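Local coordinates for host-nuclease inhibitor protein Gam, putative (Desulfovibrio vulgaris, PDB 2P2U), which is of uncertain function but, as a phage Mu Gam-like protein, probably binds double-stranded DNA, at residues L74-M79 / I93-S98. Residues are numbered along the deposited sequence; the frame is centred on the assembly and turned at random.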
ATOM      1  N   LEU A  74     -40.288   5.966   2.622  1.00 81.03           N
ATOM      2  CA  LEU A  74     -41.758   5.853   2.745  1.00 82.35           C
ATOM      3  C   LEU A  74     -42.460   7.035   3.451  1.00 83.09           C
ATOM      4  O   LEU A  74     -43.579   7.325   3.113  1.00 83.64           O
ATOM      5  CB  LEU A  74     -42.208   4.538   3.415  1.00 82.04           C
ATOM      6  CG  LEU A  74     -42.189   3.132   2.742  1.00 84.65           C
ATOM      7  CD1 LEU A  74     -42.984   2.104   3.611  1.00 84.70           C
ATOM      8  CD2 LEU A  74     -42.653   3.042   1.240  1.00 86.02           C
ATOM      9  N   ASN A  75     -41.813   7.704   4.408  1.00 84.22           N
ATOM     10  CA  ASN A  75     -42.416   8.807   5.176  1.00 85.72           C
ATOM     11  C   ASN A  75     -41.791  10.181   4.868  1.00 86.76           C
ATOM     12  O   ASN A  75     -41.872  11.124   5.662  1.00 85.62           O
ATOM     13  CB  ASN A  75     -42.293   8.517   6.686  1.00 85.74           C
ATOM     14  CG  ASN A  75     -43.478   7.736   7.245  1.00 86.29           C
ATOM     15  OD1 ASN A  75     -44.429   8.331   7.764  1.00 87.05           O
ATOM     16  ND2 ASN A  75     -43.427   6.409   7.154  1.00 84.50           N
ATOM     17  N   LYS A  76     -41.174  10.279   3.699  1.00 89.00           N
ATOM     18  CA  LYS A  76     -40.163  11.318   3.435  1.00 91.38           C
ATOM     19  C   LYS A  76     -40.676  12.759   3.425  1.00 93.15           C
ATOM     20  O   LYS A  76     -40.125  13.630   4.124  1.00 93.17           O
ATOM     21  CB  LYS A  76     -39.395  11.023   2.121  1.00 90.87           C
ATOM     22  CG  LYS A  76     -38.197  11.982   1.889  1.00 90.76           C
ATOM     23  CD  LYS A  76     -37.752  11.899   0.351  1.00 90.89           C
ATOM     24  CE  LYS A  76     -36.431  12.908   0.309  1.00 90.55           C
ATOM     25  NZ  LYS A  76     -35.750  12.437  -1.036  1.00 90.17           N
ATOM     26  N   THR A  77     -41.724  12.974   2.617  1.00 95.82           N
ATOM     27  CA  THR A  77     -42.169  14.308   2.143  1.00 98.02           C
ATOM     28  C   THR A  77     -42.575  15.258   3.290  1.00 99.16           C
ATOM     29  O   THR A  77     -42.132  16.420   3.351  1.00 99.11           O
ATOM     30  CB  THR A  77     -43.270  14.186   1.012  1.00 98.07           C
ATOM     31  OG1 THR A  77     -44.445  13.533   1.521  1.00 98.89           O
ATOM     32  CG2 THR A  77     -42.728  13.384  -0.197  1.00 98.31           C
ATOM     33  N   GLU A  78     -43.371  14.725   4.217  1.00100.65           N
ATOM     34  CA  GLU A  78     -43.793  15.450   5.410  1.00102.13           C
ATOM     35  C   GLU A  78     -42.629  15.645   6.395  1.00103.04           C
ATOM     36  O   GLU A  78     -42.385  16.750   6.899  1.00102.79           O
ATOM     37  CB  GLU A  78     -44.929  14.667   6.075  1.00102.21           C
ATOM     38  CG  GLU A  78     -44.870  13.145   5.780  1.00102.79           C
ATOM     39  CD  GLU A  78     -45.029  12.268   7.051  1.00104.76           C
ATOM     40  OE1 GLU A  78     -44.456  12.612   8.124  1.00105.07           O
ATOM     41  OE2 GLU A  78     -45.713  11.221   6.974  1.00104.05           O
HETATM   42  N   MSE A  79     -41.894  14.553   6.614  1.00104.34           N
HETATM   43  CA  MSE A  79     -41.007  14.379   7.758  1.00105.87           C
HETATM   44  C   MSE A  79     -39.790  15.295   7.787  1.00104.98           C
HETATM   45  O   MSE A  79     -39.365  15.712   8.875  1.00104.74           O
HETATM   46  CB  MSE A  79     -40.576  12.927   7.814  1.00105.56           C
HETATM   47  CG  MSE A  79     -40.198  12.418   9.189  1.00107.42           C
HETATM   48 SE   MSE A  79     -39.645  10.523   9.072  1.00111.39          SE
HETATM   49  CE  MSE A  79     -38.011  10.695  10.103  1.00107.73           C
ATOM     50  N   ILE A  93     -30.897  11.651  11.721  1.00 69.78           N
ATOM     51  CA  ILE A  93     -31.115  10.993  10.458  1.00 70.35           C
ATOM     52  C   ILE A  93     -31.491  12.036   9.440  1.00 71.51           C
ATOM     53  O   ILE A  93     -31.461  13.231   9.749  1.00 71.73           O
ATOM     54  CB  ILE A  93     -32.173   9.931  10.484  1.00 69.30           C
ATOM     55  CG1 ILE A  93     -33.521  10.554  10.842  1.00 70.51           C
ATOM     56  CG2 ILE A  93     -31.780   8.850  11.399  1.00 67.90           C
ATOM     57  CD1 ILE A  93     -34.706   9.709  10.397  1.00 70.73           C
ATOM     58  N   GLY A  94     -31.838  11.571   8.237  1.00 72.43           N
ATOM     59  CA  GLY A  94     -32.058  12.463   7.088  1.00 73.52           C
ATOM     60  C   GLY A  94     -31.458  12.146   5.702  1.00 74.04           C
ATOM     61  O   GLY A  94     -31.014  11.004   5.402  1.00 72.60           O
ATOM     62  N   PHE A  95     -31.457  13.198   4.871  1.00 74.64           N
ATOM     63  CA  PHE A  95     -31.094  13.116   3.444  1.00 74.88           C
ATOM     64  C   PHE A  95     -30.079  14.170   3.030  1.00 75.25           C
ATOM     65  O   PHE A  95     -30.277  15.354   3.319  1.00 75.06           O
ATOM     66  CB  PHE A  95     -32.328  13.273   2.614  1.00 74.05           C
ATOM     67  CG  PHE A  95     -33.192  12.067   2.606  1.00 74.23           C
ATOM     68  CD1 PHE A  95     -32.905  10.990   1.754  1.00 75.10           C
ATOM     69  CD2 PHE A  95     -34.301  11.994   3.426  1.00 71.37           C
ATOM     70  CE1 PHE A  95     -33.751   9.851   1.720  1.00 75.75           C
ATOM     71  CE2 PHE A  95     -35.141  10.869   3.404  1.00 70.62           C
ATOM     72  CZ  PHE A  95     -34.877   9.801   2.560  1.00 72.93           C
ATOM     73  N   ARG A  96     -28.977  13.746   2.405  1.00 75.64           N
ATOM     74  CA  ARG A  96     -27.963  14.715   1.996  1.00 76.73           C
ATOM     75  C   ARG A  96     -27.708  14.659   0.504  1.00 76.12           C
ATOM     76  O   ARG A  96     -27.894  13.603  -0.117  1.00 76.37           O
ATOM     77  CB  ARG A  96     -26.664  14.525   2.774  1.00 76.37           C
ATOM     78  CG  ARG A  96     -25.895  15.871   2.934  1.00 78.79           C
ATOM     79  CD  ARG A  96     -24.519  15.748   3.692  1.00 79.45           C
ATOM     80  NE  ARG A  96     -23.984  14.370   3.795  1.00 83.64           N
ATOM     81  CZ  ARG A  96     -23.754  13.737   4.953  1.00 83.77           C
ATOM     82  NH1 ARG A  96     -24.012  14.365   6.109  1.00 82.97           N
ATOM     83  NH2 ARG A  96     -23.257  12.494   4.961  1.00 80.21           N
ATOM     84  N   LEU A  97     -27.296  15.794  -0.072  1.00 76.15           N
ATOM     85  CA  LEU A  97     -26.959  15.864  -1.527  1.00 75.48           C
ATOM     86  C   LEU A  97     -25.477  15.747  -1.751  1.00 74.68           C
ATOM     87  O   LEU A  97     -24.719  16.590  -1.302  1.00 75.22           O
ATOM     88  CB  LEU A  97     -27.469  17.156  -2.188  1.00 75.60           C
ATOM     89  CG  LEU A  97     -28.934  17.093  -2.667  1.00 76.09           C
ATOM     90  CD1 LEU A  97     -29.323  18.345  -3.459  1.00 75.78           C
ATOM     91  CD2 LEU A  97     -29.240  15.804  -3.452  1.00 74.59           C
ATOM     92  N   SER A  98     -25.074  14.673  -2.409  1.00 73.73           N
ATOM     93  CA  SER A  98     -23.690  14.480  -2.791  1.00 73.10           C
ATOM     94  C   SER A  98     -23.630  14.429  -4.316  1.00 72.46           C
ATOM     95  O   SER A  98     -24.285  13.595  -4.980  1.00 73.00           O
ATOM     96  CB  SER A  98     -23.102  13.196  -2.167  1.00 73.60           C
ATOM     97  OG  SER A  98     -23.795  12.007  -2.582  1.00 74.43           O
TER
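Lys76 lies across one face of the Phe95 ring, and this polar-aromatic pairing is the main link between the short helix 76-79 and strand 91-103. Two measurements identify it as a face-on approach. The ammonium NZ of Lys76 stands 4.3 Å from the centroid of the Phe95 ring and 12° off its normal, which is cation-pi geometry. Lys76 CE, the carbon next to the charge, sits 3.9 Å from the same centroid and 10° off the normal, a CH-pi contact over the middle of the ring. Nearer the backbone, CG of Lys76 lies on the same side of the ring plane but just outside the rim, 3.6 Å from Phe95 CE2. CG is anti to the backbone N of Lys76 (chi1 -173°) and the chain beyond is extended, which carries the methylenes from the rim inward and leaves NZ above the face. Phe80 meets the Phe95 ring edge-to-face.

The second kind of contact is apolar. The selenomethionine at Met79 touches Ile93 through methyl ends alone, with Met79 CE 3.5 Å from Ile93 CD1; the two side chains run at about a right angle. Phe71 of the long helix 15-74 packs on Met79, and Val68 of that helix on Ile93, so the pair sits against the C-terminal part of helix 15-74, linking helix 76-79 to the residues leading into the paired part of strand 91-103.

From Phe95 to Ser98 the strand pairs antiparallel with a strand of the second subunit, so Phe95 belongs to the sheet that runs on into that subunit. Asp155 of the second subunit forms a weak, long ion pair with Lys76 NZ. The ammonium has two electron-rich neighbours, the ring face and, weakly, this carboxylate, which would probably favour its protonated form.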